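Long-range contacts in dioxygenase (Pseudomonas brassicacearum, PDB 5V2D), which probably cleaves the central double bond of lignin-derived stilbenes with molecular oxygen, using a bound iron ion in a beta-propeller fold: residues R246-L252 with L278-R284; V291-K295 with T351-N355; F393-R397 with F410-L414; R397-N403 with F428-S432. All coordinates share one frame; numbering follows the deposited sequence. Where two conformers were deposited one is given.

Interaction 1 (R246-L252 with L278-R284); sequences RYVVFPL and LFAVVPR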
loop_
_atom_site.group_PDB
_atom_site.type_symbol
_atom_site.label_atom_id
_atom_site.label_comp_id
_atom_site.label_asym_id
_atom_site.label_seq_id
_atom_site.Cartn_x
_atom_site.Cartn_y
_atom_site.Cartn_z
ATOM N N ARG A 246 -8.532 -12.297 -18.038
ATOM C CA ARG A 246 -7.681 -12.641 -19.154
ATOM C C ARG A 246 -6.435 -11.809 -19.352
ATOM O O ARG A 246 -5.627 -12.162 -20.212
ATOM C CB ARG A 246 -8.527 -12.620 -20.450
ATOM C CG ARG A 246 -9.513 -13.819 -20.521
ATOM C CD ARG A 246 -10.673 -13.487 -21.428
ATOM N NE ARG A 246 -11.598 -12.504 -20.823
ATOM C CZ ARG A 246 -12.661 -12.765 -20.061
ATOM N NH1 ARG A 246 -13.003 -13.999 -19.733
ATOM N NH2 ARG A 246 -13.396 -11.748 -19.573
ATOM N N TYR A 247 -6.271 -10.695 -18.621
ATOM C CA TYR A 247 -5.146 -9.794 -18.876
ATOM C C TYR A 247 -4.490 -9.338 -17.575
ATOM O O TYR A 247 -5.068 -9.419 -16.496
ATOM C CB TYR A 247 -5.582 -8.549 -19.638
ATOM C CG TYR A 247 -6.029 -8.891 -21.013
ATOM C CD1 TYR A 247 -5.117 -9.106 -22.039
ATOM C CD2 TYR A 247 -7.383 -9.089 -21.271
ATOM C CE1 TYR A 247 -5.533 -9.519 -23.269
ATOM C CE2 TYR A 247 -7.827 -9.506 -22.531
ATOM C CZ TYR A 247 -6.894 -9.686 -23.522
ATOM O OH TYR A 247 -7.261 -10.068 -24.746
ATOM N N VAL A 248 -3.268 -8.847 -17.719
ATOM C CA VAL A 248 -2.521 -8.181 -16.663
ATOM C C VAL A 248 -2.097 -6.827 -17.240
ATOM O O VAL A 248 -1.740 -6.746 -18.391
ATOM C CB VAL A 248 -1.320 -9.050 -16.332
ATOM C CG1 VAL A 248 -0.373 -8.352 -15.403
ATOM C CG2 VAL A 248 -1.813 -10.315 -15.667
ATOM N N VAL A 249 -2.132 -5.764 -16.432
ATOM C CA VAL A 249 -1.730 -4.427 -16.823
ATOM C C VAL A 249 -0.702 -3.899 -15.819
ATOM O O VAL A 249 -0.956 -3.916 -14.597
ATOM C CB VAL A 249 -2.924 -3.472 -16.841
ATOM C CG1 VAL A 249 -2.490 -2.075 -17.280
ATOM C CG2 VAL A 249 -4.002 -4.026 -17.762
ATOM N N PHE A 250 0.441 -3.451 -16.331
ATOM C CA PHE A 250 1.527 -2.850 -15.529
ATOM C C PHE A 250 1.513 -1.324 -15.796
ATOM O O PHE A 250 1.848 -0.885 -16.882
ATOM C CB PHE A 250 2.855 -3.336 -16.011
ATOM C CG PHE A 250 3.132 -4.779 -15.736
ATOM C CD1 PHE A 250 2.454 -5.775 -16.422
ATOM C CD2 PHE A 250 4.249 -5.134 -14.964
ATOM C CE1 PHE A 250 2.716 -7.131 -16.190
ATOM C CE2 PHE A 250 4.589 -6.509 -14.732
ATOM C CZ PHE A 250 3.806 -7.503 -15.357
ATOM N N PRO A 251 1.176 -0.528 -14.803
ATOM C CA PRO A 251 1.253 0.941 -14.966
ATOM C C PRO A 251 2.658 1.405 -14.594
ATOM O O PRO A 251 3.081 1.345 -13.433
ATOM C CB PRO A 251 0.177 1.481 -13.996
ATOM C CG PRO A 251 -0.463 0.235 -13.411
ATOM C CD PRO A 251 0.475 -0.895 -13.573
ATOM N N LEU A 252 3.405 1.915 -15.553
ATOM C CA LEU A 252 4.717 2.494 -15.298
ATOM C C LEU A 252 4.558 3.969 -14.987
ATOM O O LEU A 252 4.196 4.774 -15.854
ATOM C CB LEU A 252 5.658 2.362 -16.527
ATOM C CG LEU A 252 6.377 1.028 -16.560
ATOM C CD1 LEU A 252 5.356 -0.051 -16.824
ATOM C CD2 LEU A 252 7.436 1.012 -17.607
ATOM N N LEU A 278 2.800 5.179 -18.923
ATOM C CA LEU A 278 2.879 4.050 -19.859
ATOM C C LEU A 278 2.183 2.829 -19.201
ATOM O O LEU A 278 2.228 2.660 -17.984
ATOM C CB LEU A 278 4.331 3.825 -20.117
ATOM C CG LEU A 278 4.807 3.119 -21.320
ATOM C CD1 LEU A 278 4.296 3.690 -22.630
ATOM C CD2 LEU A 278 6.334 3.074 -21.339
ATOM N N PHE A 279 1.547 1.988 -20.011
ATOM C CA PHE A 279 0.892 0.770 -19.540
ATOM C C PHE A 279 1.275 -0.392 -20.444
ATOM O O PHE A 279 1.101 -0.286 -21.694
ATOM C CB PHE A 279 -0.618 0.952 -19.589
ATOM C CG PHE A 279 -1.110 2.106 -18.758
ATOM C CD1 PHE A 279 -1.145 3.407 -19.269
ATOM C CD2 PHE A 279 -1.500 1.893 -17.439
ATOM C CE1 PHE A 279 -1.594 4.456 -18.535
ATOM C CE2 PHE A 279 -1.978 2.942 -16.678
ATOM C CZ PHE A 279 -2.048 4.217 -17.211
ATOM N N ALA A 280 1.759 -1.479 -19.860
ATOM C CA ALA A 280 1.930 -2.733 -20.578
ATOM C C ALA A 280 0.732 -3.636 -20.313
ATOM O O ALA A 280 0.353 -3.848 -19.180
ATOM C CB ALA A 280 3.183 -3.417 -20.113
ATOM N N VAL A 281 0.116 -4.174 -21.354
ATOM C CA VAL A 281 -1.057 -5.016 -21.224
ATOM C C VAL A 281 -0.727 -6.322 -21.899
ATOM O O VAL A 281 -0.233 -6.331 -23.024
ATOM C CB VAL A 281 -2.264 -4.389 -21.938
ATOM C CG1 VAL A 281 -3.448 -5.313 -21.858
ATOM C CG2 VAL A 281 -2.598 -3.010 -21.442
ATOM N N VAL A 282 -0.842 -7.409 -21.166
ATOM C CA VAL A 282 -0.464 -8.684 -21.674
ATOM C C VAL A 282 -1.457 -9.758 -21.277
ATOM O O VAL A 282 -1.985 -9.715 -20.168
ATOM C CB VAL A 282 0.964 -9.027 -21.202
ATOM C CG1 VAL A 282 1.095 -9.188 -19.698
ATOM C CG2 VAL A 282 1.438 -10.274 -21.905
ATOM N N PRO A 283 -1.694 -10.736 -22.147
ATOM C CA PRO A 283 -2.560 -11.834 -21.686
ATOM C C PRO A 283 -1.985 -12.566 -20.518
ATOM O O PRO A 283 -0.766 -12.819 -20.444
ATOM C CB PRO A 283 -2.698 -12.810 -22.921
ATOM C CG PRO A 283 -2.330 -11.963 -24.090
ATOM C CD PRO A 283 -1.400 -10.858 -23.587
ATOM N N ARG A 284 -2.885 -12.932 -19.614
ATOM C CA ARG A 284 -2.532 -13.533 -18.382
ATOM C C ARG A 284 -1.832 -14.877 -18.541
ATOM O O ARG A 284 -0.974 -15.266 -17.740
ATOM C CB ARG A 284 -3.804 -13.686 -17.603
ATOM C CG ARG A 284 -3.564 -13.944 -16.148
ATOM C CD ARG A 284 -4.823 -13.613 -15.328
ATOM N NE ARG A 284 -4.901 -14.604 -14.245
ATOM C CZ ARG A 284 -5.904 -14.759 -13.431
ATOM N NH1 ARG A 284 -5.846 -15.721 -12.535
ATOM N NH2 ARG A 284 -6.990 -13.985 -13.520
#
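V248 and V282 exchange both backbone bonds, V248 N to V282 O at 2.9 Å and V282 N to V248 O at 3.0 Å, and F250 with A280 does the same. This is the antiparallel pairing of neighbouring strands in one propeller blade. L252 N continues the series to L278 O, with a weak bond in return; at the other end R284 N donates to R246 O at 2.9 Å.

On one face, P251 CB lies 3.7 Å from F279 CE2. V249 splits its methyls beside that pair: CG1, trans to the backbone N (chi1 -179°), goes to F279 CD2, while CG2 runs alongside V281 CG2 at 4.1 Å. On the other face F250 CB meets A280 CB, also 4.1 Å apart.

Further out, the F279 ring meets W350 and F352 of one flanking sheet, and the F250 ring meets F201 and F230 of the other. R246 pairs with D310, and R284 with E217 and D192. The chemistry is divided: most backbone polar groups pair between strands, though L252 O also takes Q302 NE2 of a flanking sheet; apolar faces join the blade to its neighbours, and the arginine charges are matched across those seams.

Interaction 2 (V291-K295 with T351-N355); sequences VRWFK and TFDLN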
loop_
_atom_site.group_PDB
_atom_site.type_symbol
_atom_site.label_atom_id
_atom_site.label_comp_id
_atom_site.label_asym_id
_atom_site.label_seq_id
_atom_site.Cartn_x
_atom_site.Cartn_y
_atom_site.Cartn_z
ATOM N N VAL A 291 2.868 -8.692 -25.444
ATOM C CA VAL A 291 2.725 -7.463 -24.706
ATOM C C VAL A 291 2.345 -6.332 -25.622
ATOM O O VAL A 291 2.918 -6.222 -26.663
ATOM C CB VAL A 291 4.031 -7.078 -23.981
ATOM C CG1 VAL A 291 3.912 -5.667 -23.370
ATOM C CG2 VAL A 291 4.338 -8.097 -22.912
ATOM N N ARG A 292 1.376 -5.510 -25.253
ATOM C CA ARG A 292 1.058 -4.282 -25.991
ATOM C C ARG A 292 1.229 -3.084 -25.091
ATOM O O ARG A 292 0.849 -3.140 -23.900
ATOM C CB ARG A 292 -0.390 -4.284 -26.452
ATOM C CG ARG A 292 -0.624 -5.200 -27.675
ATOM C CD ARG A 292 -0.229 -4.442 -28.967
ATOM N NE ARG A 292 -1.145 -3.313 -29.026
ATOM C CZ ARG A 292 -2.425 -3.450 -29.332
ATOM N NH1 ARG A 292 -2.960 -4.655 -29.648
ATOM N NH2 ARG A 292 -3.160 -2.373 -29.282
ATOM N N TRP A 293 1.718 -1.974 -25.646
ATOM C CA TRP A 293 1.984 -0.750 -24.874
ATOM C C TRP A 293 0.987 0.350 -25.171
ATOM O O TRP A 293 0.598 0.564 -26.351
ATOM C CB TRP A 293 3.391 -0.285 -25.177
ATOM C CG TRP A 293 4.418 -1.255 -24.574
ATOM C CD1 TRP A 293 5.005 -2.323 -25.211
ATOM C CD2 TRP A 293 4.934 -1.245 -23.253
ATOM N NE1 TRP A 293 5.834 -2.961 -24.362
ATOM C CE2 TRP A 293 5.831 -2.326 -23.154
ATOM C CE3 TRP A 293 4.736 -0.419 -22.134
ATOM C CZ2 TRP A 293 6.555 -2.613 -21.980
ATOM C CZ3 TRP A 293 5.480 -0.716 -20.945
ATOM C CH2 TRP A 293 6.349 -1.796 -20.902
ATOM N N PHE A 294 0.523 1.036 -24.135
ATOM C CA PHE A 294 -0.374 2.148 -24.331
ATOM C C PHE A 294 0.210 3.329 -23.581
ATOM O O PHE A 294 0.880 3.153 -22.526
ATOM C CB PHE A 294 -1.734 1.858 -23.791
ATOM C CG PHE A 294 -2.493 0.793 -24.546
ATOM C CD1 PHE A 294 -3.451 1.145 -25.494
ATOM C CD2 PHE A 294 -2.254 -0.557 -24.267
ATOM C CE1 PHE A 294 -4.148 0.173 -26.179
ATOM C CE2 PHE A 294 -2.870 -1.567 -24.971
ATOM C CZ PHE A 294 -3.875 -1.209 -25.913
ATOM N N LYS A 295 -0.078 4.536 -24.040
ATOM C CA LYS A 295 0.444 5.760 -23.482
ATOM C C LYS A 295 -0.635 6.699 -23.050
ATOM O O LYS A 295 -1.496 7.067 -23.841
ATOM C CB LYS A 295 1.218 6.532 -24.547
ATOM C CG LYS A 295 2.495 5.865 -24.955
ATOM C CD LYS A 295 3.032 6.592 -26.202
ATOM C CE LYS A 295 4.566 6.629 -26.262
ATOM N NZ LYS A 295 4.827 6.577 -27.706
ATOM N N THR A 351 -9.363 2.748 -20.283
ATOM C CA THR A 351 -9.891 1.751 -21.180
ATOM C C THR A 351 -8.784 1.456 -22.233
ATOM O O THR A 351 -8.294 2.406 -22.911
ATOM C CB THR A 351 -11.104 2.341 -21.895
ATOM O OG1 THR A 351 -12.126 2.625 -20.908
ATOM C CG2 THR A 351 -11.686 1.309 -22.912
ATOM N N PHE A 352 -8.309 0.220 -22.274
ATOM C CA PHE A 352 -7.230 -0.193 -23.168
ATOM C C PHE A 352 -7.918 -1.136 -24.194
ATOM O O PHE A 352 -8.267 -2.267 -23.879
ATOM C CB PHE A 352 -6.102 -0.925 -22.428
ATOM C CG PHE A 352 -5.494 -0.112 -21.330
ATOM C CD1 PHE A 352 -5.888 -0.318 -20.011
ATOM C CD2 PHE A 352 -4.676 0.947 -21.591
ATOM C CE1 PHE A 352 -5.320 0.407 -18.986
ATOM C CE2 PHE A 352 -4.126 1.696 -20.574
ATOM C CZ PHE A 352 -4.465 1.433 -19.253
ATOM N N ASP A 353 -8.117 -0.606 -25.389
ATOM C CA ASP A 353 -8.816 -1.320 -26.454
ATOM C C ASP A 353 -7.765 -2.001 -27.275
ATOM O O ASP A 353 -7.019 -1.303 -28.044
ATOM C CB ASP A 353 -9.635 -0.363 -27.305
ATOM C CG ASP A 353 -10.499 -1.106 -28.376
ATOM O OD1 ASP A 353 -10.328 -2.347 -28.609
ATOM O OD2 ASP A 353 -11.457 -0.449 -28.838
ATOM N N LEU A 354 -7.656 -3.327 -27.093
ATOM C CA LEU A 354 -6.593 -4.044 -27.740
ATOM C C LEU A 354 -6.772 -4.113 -29.318
ATOM O O LEU A 354 -5.837 -4.468 -30.019
ATOM C CB LEU A 354 -6.543 -5.465 -27.190
ATOM C CG LEU A 354 -5.553 -5.972 -26.151
ATOM C CD1 LEU A 354 -4.367 -5.038 -25.812
ATOM C CD2 LEU A 354 -6.297 -6.523 -24.932
ATOM N N ASN A 355 -7.997 -3.853 -29.765
ATOM C CA ASN A 355 -8.306 -3.913 -31.239
ATOM C C ASN A 355 -8.312 -2.600 -31.924
ATOM O O ASN A 355 -8.897 -2.433 -33.004
ATOM C CB ASN A 355 -9.674 -4.524 -31.417
ATOM C CG ASN A 355 -9.683 -5.933 -30.946
ATOM O OD1 ASN A 355 -8.675 -6.617 -31.159
ATOM N ND2 ASN A 355 -10.704 -6.313 -30.189
#
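Where F294 faces F352, the axes of strands 292-295 and 351-353 come no closer than 8.9 Å with their N-to-C directions at 134°, too far for backbone pairing, and side chains from two adjacent propeller blades fill the space between. F352 lies against the face of the F294 ring. Its CB stands over the middle, 4.1 Å from the F294 centroid, and its CD2 comes to 3.7 Å from F294 CG. The rings form an edge-to-face pair, planes at 61°, with the edge of F352 turned to F294.

L354 closes in from a second direction: its CD1 reaches the F294 ring edge in the ring plane, 3.9 Å from F294 CZ. The same methyl lies beneath one face of the R292 guanidinium. Bends at chi2 and chi3 curl the arginine over it, and R292 NH1 then donates to L354 O at 2.9 Å, on a lone pair and in the guanidinium plane. Bond and methyl packing both belong to one of two modelled conformers and are probably not permanent.

With an alanine at F294, the CB and ring edge of F352 would probably lose the face they rest on, opening a gap beside L354 CD1. The seam therefore relies chiefly on aromatic packing, continued inward by F279 against F352, while its polar link, nearer the surface, is probably the less constant element.

Interaction 3 (F393-R397 with F410-L414); sequences FDPER and FFNLL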
loop_
_atom_site.group_PDB
_atom_site.type_symbol
_atom_site.label_atom_id
_atom_site.label_comp_id
_atom_site.label_asym_id
_atom_site.label_seq_id
_atom_site.Cartn_x
_atom_site.Cartn_y
_atom_site.Cartn_z
ATOM N N PHE A 393 -10.218 13.247 1.118
ATOM C CA PHE A 393 -9.958 14.449 1.899
ATOM C C PHE A 393 -10.848 15.568 1.318
ATOM O O PHE A 393 -10.804 15.821 0.138
ATOM C CB PHE A 393 -8.522 14.875 1.779
ATOM C CG PHE A 393 -8.204 16.191 2.447
ATOM C CD1 PHE A 393 -8.632 16.481 3.683
ATOM C CD2 PHE A 393 -7.496 17.167 1.740
ATOM C CE1 PHE A 393 -8.339 17.695 4.291
ATOM C CE2 PHE A 393 -7.189 18.396 2.337
ATOM C CZ PHE A 393 -7.625 18.650 3.630
ATOM N N ASP A 394 -11.690 16.132 2.159
ATOM C CA ASP A 394 -12.520 17.272 1.848
ATOM C C ASP A 394 -11.996 18.441 2.643
ATOM O O ASP A 394 -12.176 18.513 3.871
ATOM C CB ASP A 394 -13.962 16.978 2.205
ATOM C CG ASP A 394 -14.929 18.159 1.896
ATOM O OD1 ASP A 394 -16.108 17.871 2.134
ATOM O OD2 ASP A 394 -14.473 19.291 1.515
ATOM N N PRO A 395 -11.284 19.372 1.964
ATOM C CA PRO A 395 -10.683 20.517 2.669
ATOM C C PRO A 395 -11.678 21.488 3.283
ATOM O O PRO A 395 -11.272 22.281 4.128
ATOM C CB PRO A 395 -9.844 21.224 1.593
ATOM C CG PRO A 395 -10.522 20.857 0.295
ATOM C CD PRO A 395 -11.058 19.449 0.496
ATOM N N GLU A 396 -12.942 21.420 2.870
ATOM C CA GLU A 396 -13.998 22.350 3.427
ATOM C C GLU A 396 -14.585 21.852 4.741
ATOM O O GLU A 396 -15.253 22.588 5.357
ATOM C CB GLU A 396 -15.112 22.719 2.446
ATOM C CG GLU A 396 -14.649 23.222 1.084
ATOM C CD GLU A 396 -13.640 24.414 1.128
ATOM O OE1 GLU A 396 -12.676 24.427 0.302
ATOM O OE2 GLU A 396 -13.802 25.308 1.996
ATOM N N ARG A 397 -14.335 20.609 5.169
ATOM C CA ARG A 397 -14.843 20.152 6.472
ATOM C C ARG A 397 -14.090 20.851 7.572
ATOM O O ARG A 397 -12.928 21.183 7.401
ATOM C CB ARG A 397 -14.604 18.656 6.666
ATOM C CG ARG A 397 -15.326 17.830 5.649
ATOM C CD ARG A 397 -16.788 17.692 6.046
ATOM N NE ARG A 397 -17.364 16.876 4.997
ATOM C CZ ARG A 397 -18.418 16.113 5.128
ATOM N NH1 ARG A 397 -19.083 16.063 6.272
ATOM N NH2 ARG A 397 -18.813 15.457 4.049
ATOM N N PHE A 410 -3.535 12.638 4.993
ATOM C CA PHE A 410 -4.686 12.964 5.787
ATOM C C PHE A 410 -6.013 12.730 5.014
ATOM O O PHE A 410 -6.232 13.357 3.983
ATOM C CB PHE A 410 -4.617 14.443 6.260
ATOM C CG PHE A 410 -5.750 14.847 7.158
ATOM C CD1 PHE A 410 -6.821 15.527 6.658
ATOM C CD2 PHE A 410 -5.731 14.584 8.473
ATOM C CE1 PHE A 410 -7.875 15.943 7.508
ATOM C CE2 PHE A 410 -6.761 14.952 9.298
ATOM C CZ PHE A 410 -7.866 15.649 8.779
ATOM N N PHE A 411 -6.887 11.845 5.520
ATOM C CA PHE A 411 -8.126 11.538 4.840
ATOM C C PHE A 411 -9.229 11.639 5.881
ATOM O O PHE A 411 -9.227 10.891 6.839
ATOM C CB PHE A 411 -8.120 10.198 4.175
ATOM C CG PHE A 411 -7.061 10.040 3.151
ATOM C CD1 PHE A 411 -7.278 10.510 1.862
ATOM C CD2 PHE A 411 -5.872 9.390 3.440
ATOM C CE1 PHE A 411 -6.345 10.302 0.849
ATOM C CE2 PHE A 411 -4.902 9.249 2.470
ATOM C CZ PHE A 411 -5.111 9.693 1.159
ATOM N N ASN A 412 -10.148 12.599 5.706
ATOM C CA ASN A 412 -11.185 12.833 6.708
ATOM C C ASN A 412 -12.519 12.279 6.326
ATOM O O ASN A 412 -13.478 12.548 7.036
ATOM C CB ASN A 412 -11.298 14.335 7.086
ATOM C CG ASN A 412 -11.579 15.226 5.892
ATOM O OD1 ASN A 412 -11.730 14.736 4.758
ATOM N ND2 ASN A 412 -11.612 16.569 6.141
ATOM N N LEU A 413 -12.602 11.478 5.260
ATOM C CA LEU A 413 -13.825 10.775 4.883
ATOM C C LEU A 413 -13.568 9.331 4.510
ATOM O O LEU A 413 -12.604 9.027 3.792
ATOM C CB LEU A 413 -14.426 11.430 3.663
ATOM C CG LEU A 413 -14.919 12.891 3.775
ATOM C CD1 LEU A 413 -15.297 13.439 2.361
ATOM C CD2 LEU A 413 -16.055 12.993 4.789
ATOM N N LEU A 414 -14.438 8.435 4.970
ATOM C CA LEU A 414 -14.426 7.049 4.589
ATOM C C LEU A 414 -15.643 6.876 3.699
ATOM O O LEU A 414 -16.780 7.090 4.171
ATOM C CB LEU A 414 -14.571 6.245 5.833
ATOM C CG LEU A 414 -14.221 4.802 5.914
ATOM C CD1 LEU A 414 -14.900 4.006 6.998
ATOM C CD2 LEU A 414 -13.692 4.045 4.687
#
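D394 O is gripped from opposite faces of its carbonyl plane, by N412 ND2 at 3.0 Å and by R397 N at 3.3 Å, the second bond closing the type I turn D394-R397. N412, paired with L413 in a classic beta bulge opposite A392, holds this turn at both ends of one residue: its OD1 takes D394 N on a lone pair at 3.0 Å and 171°. A chi1 of 57° tucks the amide between the backbone N and carbonyl carbon of N412, where both its ends face D394. A leucine in place of N412 would probably leave D394 N without its acceptor and D394 O with one donor fewer, freeing the turn to shift.

The carboxylate of D394 works within the turn, OD2 accepting from E396 N in an Asx turn and OD1 forming a salt bridge with R397 NE. L413 CD2 lies under one face of that guanidinium, 3.8 Å from R397 NH2. Beside the amide, F393 CE1 touches F410 CD1 at 3.6 Å.

Interaction 4 (R397-N403 with F428-S432); sequences RPYNPAN and FPGDS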
loop_
_atom_site.group_PDB
_atom_site.type_symbol
_atom_site.label_atom_id
_atom_site.label_comp_id
_atom_site.label_asym_id
_atom_site.label_seq_id
_atom_site.Cartn_x
_atom_site.Cartn_y
_atom_site.Cartn_z
ATOM N N ARG A 397 -14.335 20.609 5.169
ATOM C CA ARG A 397 -14.843 20.152 6.472
ATOM C C ARG A 397 -14.090 20.851 7.572
ATOM O O ARG A 397 -12.928 21.183 7.401
ATOM C CB ARG A 397 -14.604 18.656 6.666
ATOM C CG ARG A 397 -15.326 17.830 5.649
ATOM C CD ARG A 397 -16.788 17.692 6.046
ATOM N NE ARG A 397 -17.364 16.876 4.997
ATOM C CZ ARG A 397 -18.418 16.113 5.128
ATOM N NH1 ARG A 397 -19.083 16.063 6.272
ATOM N NH2 ARG A 397 -18.813 15.457 4.049
ATOM N N PRO A 398 -14.719 20.992 8.730
ATOM C CA PRO A 398 -14.018 21.543 9.860
ATOM C C PRO A 398 -12.741 20.714 10.247
ATOM O O PRO A 398 -12.731 19.476 10.110
ATOM C CB PRO A 398 -15.052 21.486 11.005
ATOM C CG PRO A 398 -16.317 20.878 10.446
ATOM C CD PRO A 398 -16.123 20.556 9.008
ATOM N N TYR A 399 -11.736 21.408 10.748
ATOM C CA TYR A 399 -10.447 20.827 11.136
ATOM C C TYR A 399 -9.999 21.473 12.433
ATOM O O TYR A 399 -9.690 22.653 12.492
ATOM C CB TYR A 399 -9.437 21.103 10.032
ATOM C CG TYR A 399 -8.054 20.499 10.286
ATOM C CD1 TYR A 399 -7.079 21.212 10.936
ATOM C CD2 TYR A 399 -7.747 19.226 9.845
ATOM C CE1 TYR A 399 -5.829 20.668 11.193
ATOM C CE2 TYR A 399 -6.472 18.641 10.059
ATOM C CZ TYR A 399 -5.522 19.342 10.746
ATOM O OH TYR A 399 -4.256 18.829 10.994
ATOM N N ASN A 400 -10.007 20.703 13.497
ATOM C CA ASN A 400 -9.626 21.195 14.821
ATOM C C ASN A 400 -8.168 21.662 14.788
ATOM O O ASN A 400 -7.287 20.884 14.438
ATOM C CB ASN A 400 -9.835 20.069 15.827
ATOM C CG ASN A 400 -9.524 20.460 17.250
ATOM O OD1 ASN A 400 -9.035 21.564 17.533
ATOM N ND2 ASN A 400 -9.769 19.547 18.146
ATOM N N PRO A 401 -7.895 22.943 15.128
ATOM C CA PRO A 401 -6.470 23.374 15.059
ATOM C C PRO A 401 -5.536 22.645 16.084
ATOM O O PRO A 401 -4.328 22.545 15.830
ATOM C CB PRO A 401 -6.532 24.897 15.284
ATOM C CG PRO A 401 -7.995 25.252 15.239
ATOM C CD PRO A 401 -8.758 24.031 15.644
ATOM N N ALA A 402 -6.088 22.066 17.149
ATOM C CA ALA A 402 -5.290 21.175 18.034
ATOM C C ALA A 402 -4.815 19.864 17.359
ATOM O O ALA A 402 -4.083 19.084 17.979
ATOM C CB ALA A 402 -6.080 20.812 19.298
ATOM N N ASN A 403 -5.244 19.631 16.130
ATOM C CA ASN A 403 -4.703 18.539 15.344
ATOM C C ASN A 403 -3.262 18.799 14.944
ATOM O O ASN A 403 -2.577 17.851 14.602
ATOM C CB ASN A 403 -5.494 18.300 14.041
ATOM C CG ASN A 403 -6.945 17.875 14.277
ATOM O OD1 ASN A 403 -7.328 17.514 15.413
ATOM N ND2 ASN A 403 -7.753 17.923 13.208
ATOM N N PHE A 428 -17.999 11.135 7.934
ATOM C CA PHE A 428 -17.047 12.124 8.472
ATOM C C PHE A 428 -16.952 11.921 9.972
ATOM O O PHE A 428 -18.001 11.903 10.666
ATOM C CB PHE A 428 -17.591 13.572 8.198
ATOM C CG PHE A 428 -16.745 14.678 8.815
ATOM C CD1 PHE A 428 -15.422 14.862 8.404
ATOM C CD2 PHE A 428 -17.272 15.549 9.774
ATOM C CE1 PHE A 428 -14.647 15.897 8.897
ATOM C CE2 PHE A 428 -16.504 16.590 10.300
ATOM C CZ PHE A 428 -15.159 16.759 9.860
ATOM N N PRO A 429 -15.751 11.732 10.513
ATOM C CA PRO A 429 -15.654 11.352 11.930
ATOM C C PRO A 429 -15.582 12.507 12.908
ATOM O O PRO A 429 -15.225 12.320 14.049
ATOM C CB PRO A 429 -14.322 10.576 11.969
ATOM C CG PRO A 429 -13.474 11.292 11.005
ATOM C CD PRO A 429 -14.436 11.627 9.850
ATOM N N GLY A 430 -15.813 13.725 12.461
ATOM C CA GLY A 430 -15.608 14.888 13.294
ATOM C C GLY A 430 -14.333 15.588 12.862
ATOM O O GLY A 430 -13.520 15.085 12.061
ATOM N N ASP A 431 -14.097 16.746 13.473
ATOM C CA ASP A 431 -12.996 17.590 13.080
ATOM C C ASP A 431 -11.594 17.130 13.603
ATOM O O ASP A 431 -10.611 17.798 13.349
ATOM C CB ASP A 431 -13.298 19.061 13.515
ATOM C CG ASP A 431 -13.314 19.315 15.018
ATOM O OD1 ASP A 431 -13.036 18.421 15.827
ATOM O OD2 ASP A 431 -13.581 20.481 15.404
ATOM N N SER A 432 -11.520 16.030 14.325
ATOM C CA SER A 432 -10.235 15.567 14.865
ATOM C C SER A 432 -9.913 14.153 14.539
ATOM O O SER A 432 -9.211 13.539 15.280
ATOM C CB SER A 432 -10.206 15.689 16.390
ATOM O OG SER A 432 -10.800 16.892 16.764
#
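R397 lays its aliphatic arm over the ring of F428: CD stands 3.9 Å from the ring centroid, almost on the normal, and CB comes to 3.5 Å from F428 CE1. The two side chains run past each other in opposite directions, which brings R397 NH1 close to F428 CB. G430 N covers the opposite face of the ring toward its rim, and P398 O sits at its edge, in plane, 3.7 Å from F428 CZ.

D431 O collects two donors. N400 N reaches it at 3.0 Å in a nearly straight bond (172°), and N403 ND2 at 2.9 Å, in the carbonyl plane. The N400 amide is extended from the backbone N (chi1 -178°), which carries ND2 to S432 OG at 3.2 Å; that hydroxyl in turn donates to D431 OD1 at 2.9 Å. The other end of the amide, N400 OD1, accepts from A402 N in an Asx turn leading into the 3-10 segment 401-403. N403 ND2 also lies 3.4 Å above the face of the Y399 ring.

This surface contact joins a loop within one propeller blade to the connection from that blade's outermost strand 424-427 to strand 433-442 of another. Its two halves are a CH-pi contact of an arginine's aliphatic arm and an amide network. In the latter, S432 OG both accepts and donates, which is likely to fix its rotation and hold the D431 carboxylate.

The four contacts fall into two tight clusters within one propeller. Interactions 1 and 2 have centres 8 Å apart and share a sheet, strands 276-283 and 292-298 being neighbours in it; interaction 1 builds that blade and interaction 2 joins it to the next. Interaction 1 closes before interaction 2 opens, and both precede the other pair. Interactions 3 and 4 lie 9 Å apart, share R397, and alternate along the chain, tying the loop between strands 387-392 and 413-418 to the passage from 424-427 into strand 433-442 of another sheet. Between clusters the centres are about 32 to 43 Å apart. The side chains of P251 and F411 each lie about 11 Å from the iron, not as ligands.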